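Local coordinates for protein transcriptional repressor (Vibrio fischeri, PDB 3KV1) that probably represses transcription as a SorC-family DNA-binding regulator, with this putative sugar-binding domain likely sensing a carbohydrate ligand, at residues Val10-Lys15 with Thr251-Ala256; Leu29-Pro32 with Glu36-Lys39; Ala43-Tyr48 with Val225-Glu230; Ser47-Asn52 with Lys109-Ser114; Ser236-Leu241 with Leu260-Asn265. All coordinates share one frame; numbering follows the deposited sequence. Where two conformers were deposited one is given.

Contact 1 of 5, residues Val10-Lys15 with Thr251-Ala256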
# COMPACT_ATOMS: atom_id res chain seq x y z
N VAL A 10 9.11 -29.22 -25.14
CA VAL A 10 10.36 -29.37 -24.38
C VAL A 10 11.58 -29.10 -25.26
O VAL A 10 12.59 -28.55 -24.79
CB VAL A 10 10.47 -30.76 -23.74
CG1 VAL A 10 11.80 -30.90 -23.00
CG2 VAL A 10 9.30 -31.01 -22.80
N GLN A 11 11.50 -29.51 -26.53
CA GLN A 11 12.53 -29.18 -27.50
C GLN A 11 12.62 -27.67 -27.68
O GLN A 11 13.71 -27.11 -27.83
CB GLN A 11 12.22 -29.81 -28.86
CG GLN A 11 12.45 -31.29 -28.94
CD GLN A 11 12.28 -31.81 -30.36
OE1 GLN A 11 11.82 -31.09 -31.25
NE2 GLN A 11 12.65 -33.07 -30.58
N LEU A 12 11.47 -27.02 -27.69
CA LEU A 12 11.43 -25.58 -27.81
C LEU A 12 12.16 -24.92 -26.63
O LEU A 12 12.87 -23.93 -26.81
CB LEU A 12 10.00 -25.08 -27.91
CG LEU A 12 9.22 -25.24 -29.22
CD1 LEU A 12 7.80 -24.71 -29.04
CD2 LEU A 12 9.93 -24.51 -30.36
N GLU A 13 11.97 -25.47 -25.43
CA GLU A 13 12.55 -24.90 -24.22
C GLU A 13 14.09 -24.90 -24.30
O GLU A 13 14.74 -23.90 -23.97
CB GLU A 13 12.03 -25.62 -22.96
CG GLU A 13 10.54 -25.34 -22.66
CD GLU A 13 9.95 -26.20 -21.52
OE1 GLU A 13 8.94 -25.78 -20.89
OE2 GLU A 13 10.49 -27.30 -21.27
N GLN A 14 14.66 -25.99 -24.79
CA GLN A 14 16.10 -26.14 -24.93
C GLN A 14 16.64 -25.14 -25.95
O GLN A 14 17.67 -24.50 -25.70
CB GLN A 14 16.44 -27.58 -25.34
CG GLN A 14 15.79 -28.61 -24.43
CD GLN A 14 16.09 -30.04 -24.84
OE1 GLN A 14 17.04 -30.30 -25.58
NE2 GLN A 14 15.28 -30.98 -24.35
N LYS A 15 15.95 -24.98 -27.08
CA LYS A 15 16.38 -24.02 -28.10
C LYS A 15 16.32 -22.59 -27.59
O LYS A 15 17.22 -21.79 -27.87
CB LYS A 15 15.55 -24.17 -29.38
CG LYS A 15 15.86 -25.45 -30.18
CD LYS A 15 14.87 -25.64 -31.34
CE LYS A 15 15.12 -26.95 -32.11
NZ LYS A 15 14.10 -27.14 -33.18
N THR A 251 5.93 -18.54 -21.61
CA THR A 251 5.19 -18.07 -22.76
C THR A 251 4.56 -19.28 -23.47
O THR A 251 4.61 -20.40 -22.96
CB THR A 251 6.09 -17.21 -23.73
OG1 THR A 251 5.28 -16.53 -24.71
CG2 THR A 251 7.13 -18.08 -24.48
N SER A 252 3.95 -19.05 -24.62
CA SER A 252 3.20 -20.10 -25.34
C SER A 252 4.07 -20.76 -26.43
O SER A 252 5.10 -20.21 -26.80
CB SER A 252 1.99 -19.49 -26.05
OG SER A 252 2.42 -18.67 -27.14
N VAL A 253 3.64 -21.91 -26.96
CA VAL A 253 4.34 -22.54 -28.07
C VAL A 253 4.48 -21.57 -29.25
O VAL A 253 5.56 -21.40 -29.82
CB VAL A 253 3.62 -23.84 -28.54
CG1 VAL A 253 4.17 -24.32 -29.89
CG2 VAL A 253 3.78 -24.96 -27.48
N SER A 254 3.38 -20.94 -29.65
CA SER A 254 3.46 -20.01 -30.80
C SER A 254 4.43 -18.85 -30.57
O SER A 254 5.15 -18.45 -31.52
CB SER A 254 2.09 -19.46 -31.18
OG SER A 254 1.40 -20.43 -31.92
N CYS A 255 4.44 -18.27 -29.36
CA CYS A 255 5.43 -17.22 -29.07
C CYS A 255 6.85 -17.76 -29.21
O CYS A 255 7.73 -17.10 -29.77
CB CYS A 255 5.29 -16.60 -27.68
SG CYS A 255 3.83 -15.56 -27.50
N ALA A 256 7.07 -18.96 -28.68
CA ALA A 256 8.40 -19.57 -28.74
C ALA A 256 8.85 -19.75 -30.19
O ALA A 256 9.99 -19.44 -30.54
CB ALA A 256 8.43 -20.91 -28.01

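Contact 2 of 5, residues Leu29-Pro32 with Glu36-Lys39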
# COMPACT_ATOMS: atom_id res chain seq x y z
N LEU A 29 1.19 -24.99 -23.95
CA LEU A 29 0.54 -25.28 -25.23
C LEU A 29 -0.38 -24.12 -25.60
O LEU A 29 -0.91 -23.42 -24.74
CB LEU A 29 -0.25 -26.57 -25.15
CG LEU A 29 0.63 -27.80 -24.87
CD1 LEU A 29 -0.22 -29.03 -24.69
CD2 LEU A 29 1.64 -27.98 -26.01
N ASP A 30 -0.57 -23.91 -26.90
CA ASP A 30 -1.46 -22.85 -27.36
C ASP A 30 -2.90 -23.06 -26.89
O ASP A 30 -3.44 -24.18 -26.96
CB ASP A 30 -1.43 -22.74 -28.90
CG ASP A 30 -0.09 -22.23 -29.42
OD1 ASP A 30 0.62 -21.47 -28.70
OD2 ASP A 30 0.26 -22.57 -30.58
N GLN A 31 -3.51 -21.96 -26.44
CA GLN A 31 -4.88 -21.96 -25.92
C GLN A 31 -5.82 -21.16 -26.81
O GLN A 31 -5.36 -20.39 -27.66
CB GLN A 31 -4.88 -21.33 -24.52
CG GLN A 31 -3.97 -22.06 -23.55
CD GLN A 31 -4.42 -23.48 -23.37
OE1 GLN A 31 -5.62 -23.72 -23.22
NE2 GLN A 31 -3.49 -24.43 -23.43
N PRO A 32 -7.14 -21.32 -26.62
CA PRO A 32 -8.11 -20.71 -27.55
C PRO A 32 -8.23 -19.19 -27.46
O PRO A 32 -8.70 -18.56 -28.43
CB PRO A 32 -9.44 -21.34 -27.12
CG PRO A 32 -9.20 -21.74 -25.68
CD PRO A 32 -7.79 -22.29 -25.73
N GLU A 36 -7.22 -17.69 -21.39
CA GLU A 36 -6.84 -19.10 -21.15
C GLU A 36 -5.35 -19.25 -21.33
O GLU A 36 -4.68 -20.00 -20.57
CB GLU A 36 -7.61 -20.07 -22.08
CG GLU A 36 -9.10 -20.13 -21.82
CD GLU A 36 -9.43 -20.50 -20.37
OE1 GLU A 36 -8.63 -21.23 -19.73
OE2 GLU A 36 -10.48 -20.06 -19.86
N GLN A 37 -4.77 -18.55 -22.31
CA GLN A 37 -3.32 -18.63 -22.41
C GLN A 37 -2.59 -18.12 -21.17
O GLN A 37 -1.64 -18.76 -20.71
CB GLN A 37 -2.79 -17.88 -23.64
CG GLN A 37 -1.34 -18.28 -23.97
CD GLN A 37 -1.28 -19.68 -24.57
OE1 GLN A 37 -1.82 -19.90 -25.64
NE2 GLN A 37 -0.62 -20.62 -23.89
N ARG A 38 -3.03 -16.97 -20.64
CA ARG A 38 -2.40 -16.41 -19.42
C ARG A 38 -2.50 -17.35 -18.24
O ARG A 38 -1.58 -17.43 -17.41
CB ARG A 38 -3.05 -15.08 -19.03
CG ARG A 38 -2.57 -13.88 -19.85
CD ARG A 38 -3.00 -12.58 -19.16
NE ARG A 38 -4.45 -12.43 -19.13
CZ ARG A 38 -5.13 -11.70 -20.00
NH1 ARG A 38 -4.49 -11.05 -20.96
NH2 ARG A 38 -6.46 -11.62 -19.91
N LYS A 39 -3.62 -18.06 -18.14
CA LYS A 39 -3.81 -19.00 -17.06
C LYS A 39 -2.82 -20.14 -17.16
O LYS A 39 -2.31 -20.60 -16.14
CB LYS A 39 -5.20 -19.60 -17.10
CG LYS A 39 -6.25 -18.63 -16.59
CD LYS A 39 -7.64 -19.28 -16.73
CE LYS A 39 -8.70 -18.53 -15.93
NZ LYS A 39 -10.00 -19.25 -16.02
O HOH W 1 -1.18 -18.95 -28.30

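Contact 3 of 5, residues Ala43-Tyr48 with Val225-Glu230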
# COMPACT_ATOMS: atom_id res chain seq x y z
N ALA A 43 0.27 -21.09 -14.71
CA ALA A 43 0.39 -22.38 -14.00
C ALA A 43 1.84 -22.83 -13.91
O ALA A 43 2.29 -23.37 -12.89
CB ALA A 43 -0.47 -23.47 -14.69
N LEU A 44 2.58 -22.61 -14.98
CA LEU A 44 3.95 -23.08 -15.01
C LEU A 44 4.77 -22.19 -14.09
O LEU A 44 5.67 -22.66 -13.39
CB LEU A 44 4.49 -22.98 -16.44
CG LEU A 44 3.75 -23.88 -17.45
CD1 LEU A 44 4.38 -23.66 -18.83
CD2 LEU A 44 3.81 -25.35 -17.04
N VAL A 45 4.48 -20.90 -14.11
CA VAL A 45 5.24 -19.97 -13.23
C VAL A 45 4.95 -20.26 -11.74
O VAL A 45 5.85 -20.21 -10.89
CB VAL A 45 4.95 -18.50 -13.57
CG1 VAL A 45 5.65 -17.57 -12.55
CG2 VAL A 45 5.43 -18.21 -14.99
N SER A 46 3.69 -20.57 -11.43
CA SER A 46 3.26 -20.89 -10.05
C SER A 46 4.05 -22.08 -9.49
O SER A 46 4.52 -22.07 -8.34
CB SER A 46 1.76 -21.20 -9.99
OG SER A 46 1.34 -21.51 -8.65
N SER A 47 4.18 -23.11 -10.32
CA SER A 47 4.92 -24.28 -9.94
C SER A 47 6.41 -23.99 -9.78
O SER A 47 7.04 -24.48 -8.82
CB SER A 47 4.71 -25.40 -10.97
OG SER A 47 5.51 -26.49 -10.59
N TYR A 48 6.98 -23.21 -10.70
CA TYR A 48 8.37 -22.79 -10.61
C TYR A 48 8.60 -22.05 -9.27
O TYR A 48 9.56 -22.35 -8.56
CB TYR A 48 8.77 -21.92 -11.83
CG TYR A 48 10.09 -21.17 -11.64
CD1 TYR A 48 11.30 -21.76 -11.95
CD2 TYR A 48 10.09 -19.88 -11.14
CE1 TYR A 48 12.51 -21.06 -11.75
CE2 TYR A 48 11.26 -19.17 -10.95
CZ TYR A 48 12.46 -19.78 -11.24
OH TYR A 48 13.62 -19.06 -11.01
N VAL A 225 11.75 -13.41 -13.88
CA VAL A 225 10.80 -14.29 -14.55
C VAL A 225 9.85 -13.39 -15.33
O VAL A 225 9.11 -12.59 -14.74
CB VAL A 225 9.94 -15.02 -13.52
CG1 VAL A 225 8.87 -15.88 -14.26
CG2 VAL A 225 10.81 -15.87 -12.56
N ALA A 226 9.86 -13.54 -16.65
CA ALA A 226 9.09 -12.63 -17.51
C ALA A 226 8.05 -13.45 -18.25
O ALA A 226 8.31 -14.55 -18.77
CB ALA A 226 10.01 -11.90 -18.48
N MSE A 227 6.87 -12.86 -18.38
CA MSE A 227 5.71 -13.60 -18.82
C MSE A 227 4.97 -12.87 -19.95
O MSE A 227 4.62 -11.71 -19.82
CB MSE A 227 4.80 -13.77 -17.60
CG MSE A 227 5.53 -14.27 -16.33
SE MSE A 227 4.14 -14.34 -14.96
CE MSE A 227 2.77 -15.31 -16.14
N ALA A 228 4.70 -13.56 -21.06
CA ALA A 228 3.83 -12.99 -22.10
C ALA A 228 3.08 -14.11 -22.78
O ALA A 228 3.62 -15.19 -22.97
CB ALA A 228 4.64 -12.23 -23.12
N SER A 229 1.84 -13.88 -23.19
CA SER A 229 1.06 -14.98 -23.77
C SER A 229 0.71 -14.80 -25.24
O SER A 229 0.35 -15.76 -25.93
CB SER A 229 -0.23 -15.20 -22.98
OG SER A 229 0.04 -15.84 -21.76
N GLU A 230 0.78 -13.57 -25.71
CA GLU A 230 0.20 -13.24 -27.01
C GLU A 230 1.23 -13.20 -28.12
O GLU A 230 2.09 -12.32 -28.13
CB GLU A 230 -0.54 -11.91 -26.92
CG GLU A 230 -1.74 -11.94 -26.00
CD GLU A 230 -2.14 -10.56 -25.50
OE1 GLU A 230 -3.07 -9.95 -26.07
OE2 GLU A 230 -1.52 -10.08 -24.52

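Contact 4 of 5, residues Ser47-Asn52 with Lys109-Ser114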
# COMPACT_ATOMS: atom_id res chain seq x y z
N SER A 47 4.18 -23.11 -10.32
CA SER A 47 4.92 -24.28 -9.94
C SER A 47 6.41 -23.99 -9.78
O SER A 47 7.04 -24.48 -8.82
CB SER A 47 4.71 -25.40 -10.97
OG SER A 47 5.51 -26.49 -10.59
N TYR A 48 6.98 -23.21 -10.70
CA TYR A 48 8.37 -22.79 -10.61
C TYR A 48 8.60 -22.05 -9.27
O TYR A 48 9.56 -22.35 -8.56
CB TYR A 48 8.77 -21.92 -11.83
CG TYR A 48 10.09 -21.17 -11.64
CD1 TYR A 48 11.30 -21.76 -11.95
CD2 TYR A 48 10.09 -19.88 -11.14
CE1 TYR A 48 12.51 -21.06 -11.75
CE2 TYR A 48 11.26 -19.17 -10.95
CZ TYR A 48 12.46 -19.78 -11.24
OH TYR A 48 13.62 -19.06 -11.01
N LEU A 49 7.74 -21.10 -8.94
CA LEU A 49 7.90 -20.40 -7.66
C LEU A 49 7.71 -21.32 -6.46
O LEU A 49 8.44 -21.24 -5.46
CB LEU A 49 6.93 -19.24 -7.54
CG LEU A 49 7.22 -18.06 -8.47
CD1 LEU A 49 6.13 -17.01 -8.27
CD2 LEU A 49 8.59 -17.45 -8.15
N ASN A 50 6.74 -22.23 -6.58
CA ASN A 50 6.53 -23.19 -5.48
C ASN A 50 7.81 -23.94 -5.13
O ASN A 50 8.12 -24.14 -3.94
CB ASN A 50 5.45 -24.21 -5.90
CG ASN A 50 5.10 -25.18 -4.79
OD1 ASN A 50 5.01 -24.81 -3.62
ND2 ASN A 50 4.89 -26.44 -5.16
N ASN A 51 8.54 -24.38 -6.15
CA ASN A 51 9.77 -25.14 -5.93
C ASN A 51 10.98 -24.28 -5.57
O ASN A 51 11.88 -24.75 -4.88
CB ASN A 51 10.11 -25.95 -7.17
CG ASN A 51 9.11 -27.04 -7.47
OD1 ASN A 51 8.60 -27.69 -6.57
ND2 ASN A 51 8.84 -27.26 -8.74
N ASN A 52 11.02 -23.03 -6.02
CA ASN A 52 12.28 -22.28 -5.91
C ASN A 52 12.32 -21.16 -4.89
O ASN A 52 13.41 -20.76 -4.45
CB ASN A 52 12.71 -21.74 -7.28
CG ASN A 52 13.17 -22.85 -8.21
OD1 ASN A 52 14.32 -23.25 -8.16
ND2 ASN A 52 12.25 -23.39 -9.02
N LYS A 109 -0.79 -14.25 0.42
CA LYS A 109 -1.79 -15.13 0.96
C LYS A 109 -1.63 -16.55 0.46
O LYS A 109 -1.78 -17.52 1.22
CB LYS A 109 -3.18 -14.60 0.64
CG LYS A 109 -4.27 -15.52 1.15
CD LYS A 109 -5.66 -14.94 0.94
CE LYS A 109 -6.74 -15.94 1.40
NZ LYS A 109 -8.11 -15.50 0.97
N LYS A 110 -1.36 -16.66 -0.84
CA LYS A 110 -1.22 -17.94 -1.54
C LYS A 110 -0.01 -18.74 -1.07
O LYS A 110 -0.12 -19.95 -0.80
CB LYS A 110 -1.09 -17.66 -3.05
CG LYS A 110 -0.74 -18.91 -3.87
CD LYS A 110 -0.74 -18.63 -5.40
CE LYS A 110 -0.38 -19.90 -6.17
NZ LYS A 110 -0.29 -19.62 -7.63
N TYR A 111 1.14 -18.07 -0.98
CA TYR A 111 2.40 -18.76 -0.69
C TYR A 111 2.72 -18.78 0.79
O TYR A 111 3.66 -19.45 1.22
CB TYR A 111 3.55 -18.09 -1.46
CG TYR A 111 3.55 -18.51 -2.93
CD1 TYR A 111 2.92 -17.71 -3.90
CD2 TYR A 111 4.17 -19.68 -3.34
CE1 TYR A 111 2.91 -18.10 -5.23
CE2 TYR A 111 4.16 -20.08 -4.69
CZ TYR A 111 3.52 -19.27 -5.62
OH TYR A 111 3.49 -19.65 -6.94
N GLY A 112 1.92 -18.06 1.56
CA GLY A 112 2.11 -18.00 3.00
C GLY A 112 3.19 -17.07 3.54
O GLY A 112 3.83 -17.40 4.55
N GLY A 113 3.40 -15.92 2.92
CA GLY A 113 4.37 -14.97 3.45
C GLY A 113 3.84 -13.55 3.69
O GLY A 113 2.74 -13.40 4.23
N SER A 114 4.60 -12.53 3.30
CA SER A 114 4.22 -11.15 3.56
C SER A 114 4.35 -10.27 2.34
O SER A 114 5.01 -10.65 1.38
CB SER A 114 5.09 -10.55 4.66
OG SER A 114 6.44 -10.55 4.25

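Contact 5 of 5, residues Ser236-Leu241 with Leu260-Asn265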
# COMPACT_ATOMS: atom_id res chain seq x y z
N SER A 236 7.51 -7.19 -29.03
CA SER A 236 7.79 -6.73 -27.68
C SER A 236 8.58 -7.76 -26.89
O SER A 236 9.47 -7.41 -26.12
CB SER A 236 6.48 -6.42 -26.93
OG SER A 236 5.75 -5.45 -27.67
N ILE A 237 8.24 -9.03 -27.08
CA ILE A 237 8.90 -10.10 -26.33
C ILE A 237 10.35 -10.20 -26.81
O ILE A 237 11.26 -10.39 -25.98
CB ILE A 237 8.20 -11.46 -26.49
CG1 ILE A 237 6.76 -11.37 -25.96
CG2 ILE A 237 8.97 -12.55 -25.74
CD1 ILE A 237 5.87 -12.58 -26.39
N MSE A 238 10.55 -10.03 -28.12
CA MSE A 238 11.89 -10.05 -28.70
C MSE A 238 12.73 -8.91 -28.15
O MSE A 238 13.87 -9.13 -27.73
CB MSE A 238 11.84 -9.99 -30.23
CG MSE A 238 13.18 -10.38 -30.89
SE MSE A 238 13.56 -12.34 -30.71
CE MSE A 238 15.41 -12.37 -31.40
N GLY A 239 12.17 -7.71 -28.14
CA GLY A 239 12.84 -6.54 -27.55
C GLY A 239 13.26 -6.81 -26.11
O GLY A 239 14.39 -6.51 -25.70
N ALA A 240 12.34 -7.38 -25.34
CA ALA A 240 12.61 -7.65 -23.94
C ALA A 240 13.75 -8.67 -23.77
O ALA A 240 14.62 -8.47 -22.93
CB ALA A 240 11.33 -8.14 -23.23
N LEU A 241 13.73 -9.74 -24.56
CA LEU A 241 14.81 -10.71 -24.51
C LEU A 241 16.14 -10.06 -24.86
O LEU A 241 17.15 -10.36 -24.24
CB LEU A 241 14.53 -11.90 -25.42
CG LEU A 241 13.48 -12.84 -24.83
CD1 LEU A 241 13.06 -13.78 -25.96
CD2 LEU A 241 14.00 -13.61 -23.61
N LEU A 260 12.12 -17.91 -32.08
CA LEU A 260 13.18 -18.68 -32.73
C LEU A 260 13.29 -18.30 -34.20
O LEU A 260 14.39 -18.24 -34.76
CB LEU A 260 12.97 -20.19 -32.56
CG LEU A 260 13.10 -20.63 -31.10
CD1 LEU A 260 12.67 -22.10 -30.97
CD2 LEU A 260 14.53 -20.42 -30.61
N ASN A 261 12.14 -18.09 -34.84
CA ASN A 261 12.13 -17.59 -36.21
C ASN A 261 12.76 -16.21 -36.34
O ASN A 261 13.57 -15.98 -37.24
CB ASN A 261 10.70 -17.57 -36.74
CG ASN A 261 10.64 -17.31 -38.23
OD1 ASN A 261 11.17 -18.09 -39.04
ND2 ASN A 261 9.96 -16.23 -38.60
N LEU A 262 12.38 -15.29 -35.45
CA LEU A 262 12.93 -13.94 -35.50
C LEU A 262 14.46 -13.96 -35.29
O LEU A 262 15.20 -13.23 -35.94
CB LEU A 262 12.30 -13.07 -34.39
CG LEU A 262 10.82 -12.71 -34.60
CD1 LEU A 262 10.22 -12.00 -33.36
CD2 LEU A 262 10.69 -11.85 -35.86
N ALA A 263 14.92 -14.80 -34.36
CA ALA A 263 16.35 -14.90 -34.07
C ALA A 263 17.14 -15.53 -35.22
O ALA A 263 18.23 -15.05 -35.56
CB ALA A 263 16.58 -15.68 -32.75
N GLU A 264 16.60 -16.59 -35.81
CA GLU A 264 17.26 -17.25 -36.94
C GLU A 264 17.37 -16.30 -38.11
O GLU A 264 18.35 -16.33 -38.86
CB GLU A 264 16.47 -18.48 -37.39
CG GLU A 264 16.62 -19.71 -36.51
CD GLU A 264 15.68 -20.84 -36.92
OE1 GLU A 264 15.16 -20.80 -38.06
OE2 GLU A 264 15.47 -21.76 -36.10
N ASN A 265 16.37 -15.45 -38.27
CA ASN A 265 16.29 -14.57 -39.43
C ASN A 265 16.56 -13.11 -39.12
O ASN A 265 16.44 -12.26 -40.01
CB ASN A 265 14.93 -14.73 -40.10
CG ASN A 265 14.71 -16.12 -40.64
OD1 ASN A 265 15.35 -16.53 -41.61
ND2 ASN A 265 13.80 -16.86 -40.02

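Contact 1 of 5, residues Val10-Lys15 with Thr251-Ala256
The junction where strand 248-252 turns into helix 253-264 receives Leu12 of the N-terminal helix 10-20, which packs on Val253 and Ala256. One methyl carries the contact. CD1 of Leu12 lies 3.7 Å from CG1 of Val253 and 4.0 Å from CB of Ala256, so it rests against two residues about one turn apart on the same helix. The leucine's CG is turned anti to its own carbonyl carbon (chi1 -76°), which sends the branched end across to the neighbouring helix. Val253 meets it with CG1, the methyl anti to the backbone N, and the two side chains cross at about a right angle. The contact is apolar and small, and no hydrogen bond joins the segments.

The helix start that receives the leucine is capped by Ser252, whose OG accepts from Cys255 N at 3.0 Å with a nearly straight N-H...O angle of 167°; the backbone bond from Ala256 N to Ser252 O, 3.0 Å, opens the first turn. Ile27 of strand 24-28 also touches Val253 and Ala256, and farther along the same helix Leu260 meets Leu12. The arrangement is that of a serine-capped strand-to-helix junction in a Rossmann-like alpha/beta domain, with the N-terminal helix packed on the helix that follows the strand.

Contact 2 of 5, residues Leu29-Pro32 with Glu36-Lys39
The side-chain amide of Gln37 grips the backbone of the loop 29-32 with both of its ends. Its NE2 donates to Leu29 O at 2.9 Å, and its OE1 accepts from Gln31 N at 2.8 Å, so the amide spans Asp30 and its rotation is fixed by a bond at each end. The chain gets there by leaving anti to the backbone N (chi1 -164°) and then bending at chi2, which swings the amide off the helix and over to the loop. Leu29 O lies in the plane of that amide, yet the NE2 itself sits above the plane of the Leu29 carbonyl.

Gln31 folds back on its own loop: bent at chi2 (-61°), it returns its NE2 to Leu29 O at 3.1 Å, approaching from the face opposite Gln37 NE2; one carbonyl oxygen is thus clasped between two amides. The two amide planes stand 69° apart, and the aliphatic part of Gln31 passes across Gln37, with CG 3.7 Å from Gln37 CD. CB of Gln31 also meets CB of Glu36 at 3.9 Å.

A water donates to both Gln37 OE1 and Asp30 OD1, giving the glutamine oxygen a second partner. The other carboxylate oxygen of Asp30, OD2, is hydrogen-bonded to Ser254 OG at the start of helix 253-264. The loop therefore leaves strand 24-28 and lies against the first turn of helix 34-52, with Gln37 also touching Ser252 of strand 248-252 and Ser229 of the loop beyond strand 223-227.

Contact 3 of 5, residues Ala43-Tyr48 with Val225-Glu230
Helix segment 43-48 runs nearly antiparallel to strand 225-227, at 167° between their directions and 10.5 Å between the axes, with the Val45 and Val225 CA atoms the nearest pair. Val45 sits over the strand and divides its two methyls between two residues. CG1, turned anti to the backbone N (chi1 175°), meets CG1 of Val225 at 4.0 Å, while CG2 touches SE of selenomethionine Met227 at 4.1 Å. The Met227 chain bends at chi3, bringing its CE methyl to the same Val45 CG2. One turn on, Tyr48 brings its ring beside Val225: CE2 lies 3.7 Å from CG2 of that valine, and the two side chains run past each other in opposite directions. Val225 therefore turns one methyl to each helix residue, and all four side chains are buried without a polar bond between them. Strand 223-227 lies between strands 151-158 and 248-252, parallel to both. Leu153 and Ala250 on these neighbours also meet Val45, and Phe151 and Val248 meet Tyr48, so helix 34-52 packs across all three strands.

Contact 4 of 5, residues Ser47-Asn52 with Lys109-Ser114
Tyr111 and Leu49 cross at about a right angle, with the phenol end of the tyrosine set against the root of the leucine side chain. OH of Tyr111 is 3.5 Å from CB of Leu49, and CZ comes to 3.9 Å of the same carbon. Leu49 CD1 closes on the hydroxyl as well, at 4.0 Å, so the oxygen nestles beside two carbons of one residue. Farther round the ring, CE2 lies 4.0 Å from Asn50 CA, which sits at the ring edge and in its plane; the tyrosine thus slips its rim against the helix backbone.

The ring is placed by a chi1 of -78°, with CG anti to the carbonyl carbon, which aims it from the last turn of helix 100-111 toward helix 34-52. Its hydroxyl finds a polar partner in Ser46 O, a backbone carbonyl of that helix, so the hydroxyl of this buried tyrosine is hydrogen-bonded even though it lies against Leu49 carbons. Asn50 turns its own amide oxygen to Thr78 N, and Val77 of the same loop touches both Asn50 and Tyr111.

Beyond Tyr111 the chain leaves the helix at Gly112, whose phi is positive, and enters strand 114-116. On helix 34-52 itself, Asn52 ND2 bonds back to Tyr48 O at 2.9 Å near the C-terminal end. This is helix-to-helix packing in an alpha/beta domain, with an aromatic side chain joining two helix C-terminal ends.

Contact 5 of 5, residues Ser236-Leu241 with Leu260-Asn265
Met238, a selenomethionine, reaches from helix 234-242 to Leu262 and Ala263 on the last turns of helix 253-264. Just before it, Ser236 and Ile237 face other neighbours: the serine hydroxyl bonds to Val186 O, and Ile237 touches Cys255 and Leu259, earlier on the partner helix.

At Met238 the side chain leaves anti to the backbone N (chi1 -164°) and bends at chi2 (71°), which lays its selenium against the other helix. SE is 4.0 Å from CB of Leu262, and the terminal CE continues to CB of Ala263 at 3.8 Å. The leucine answers in the reverse sense: its CD1 lies 4.1 Å from CB of Met238, so the two chains slide past each other in opposite directions, the root of each beside a more distant part of the other. Ala263, with its single methyl, meets only the tip of the selenomethionine. Leu259 and Phe20 of helix 10-20 also touch Met238.

Beyond Met238 the helix carries on through Gly239 and Ala240 to Leu241, which is turned to Leu22, Ile246 and Leu259. Backbone bonds from Ala240 N to Ser236 O, 3.0 Å, and from Leu241 N to Ile237 O, 2.9 Å, keep this turn regular. Met238 thus sits on the helix of the beta-alpha-beta crossover from strand 223-227 to the parallel, neighbouring strand 248-252 and packs on the helix that follows, the apolar helix-to-helix packing of a Rossmann-like alpha/beta domain.

From the N terminus, helix 10-20 meets the last helix, 253-264, and contact 1 so closes a loop of 235 residues. Nested inside it are contact 2, a short local closure between the loop after strand 24-28 and the start of helix 34-52, and contacts 3 and 4, which both start from that helix and share Ser47 and Tyr48. Contact 4 closes first, onto helix 100-111; contact 3 closes later, on strand 223-227. Contact 5 crosses contact 1, tying helix 234-242 to the far end of helix 253-264. Contact 2 meets contact 1 through Asp30 and Ser254, and contact 3 meets it through Ala228 and Thr251.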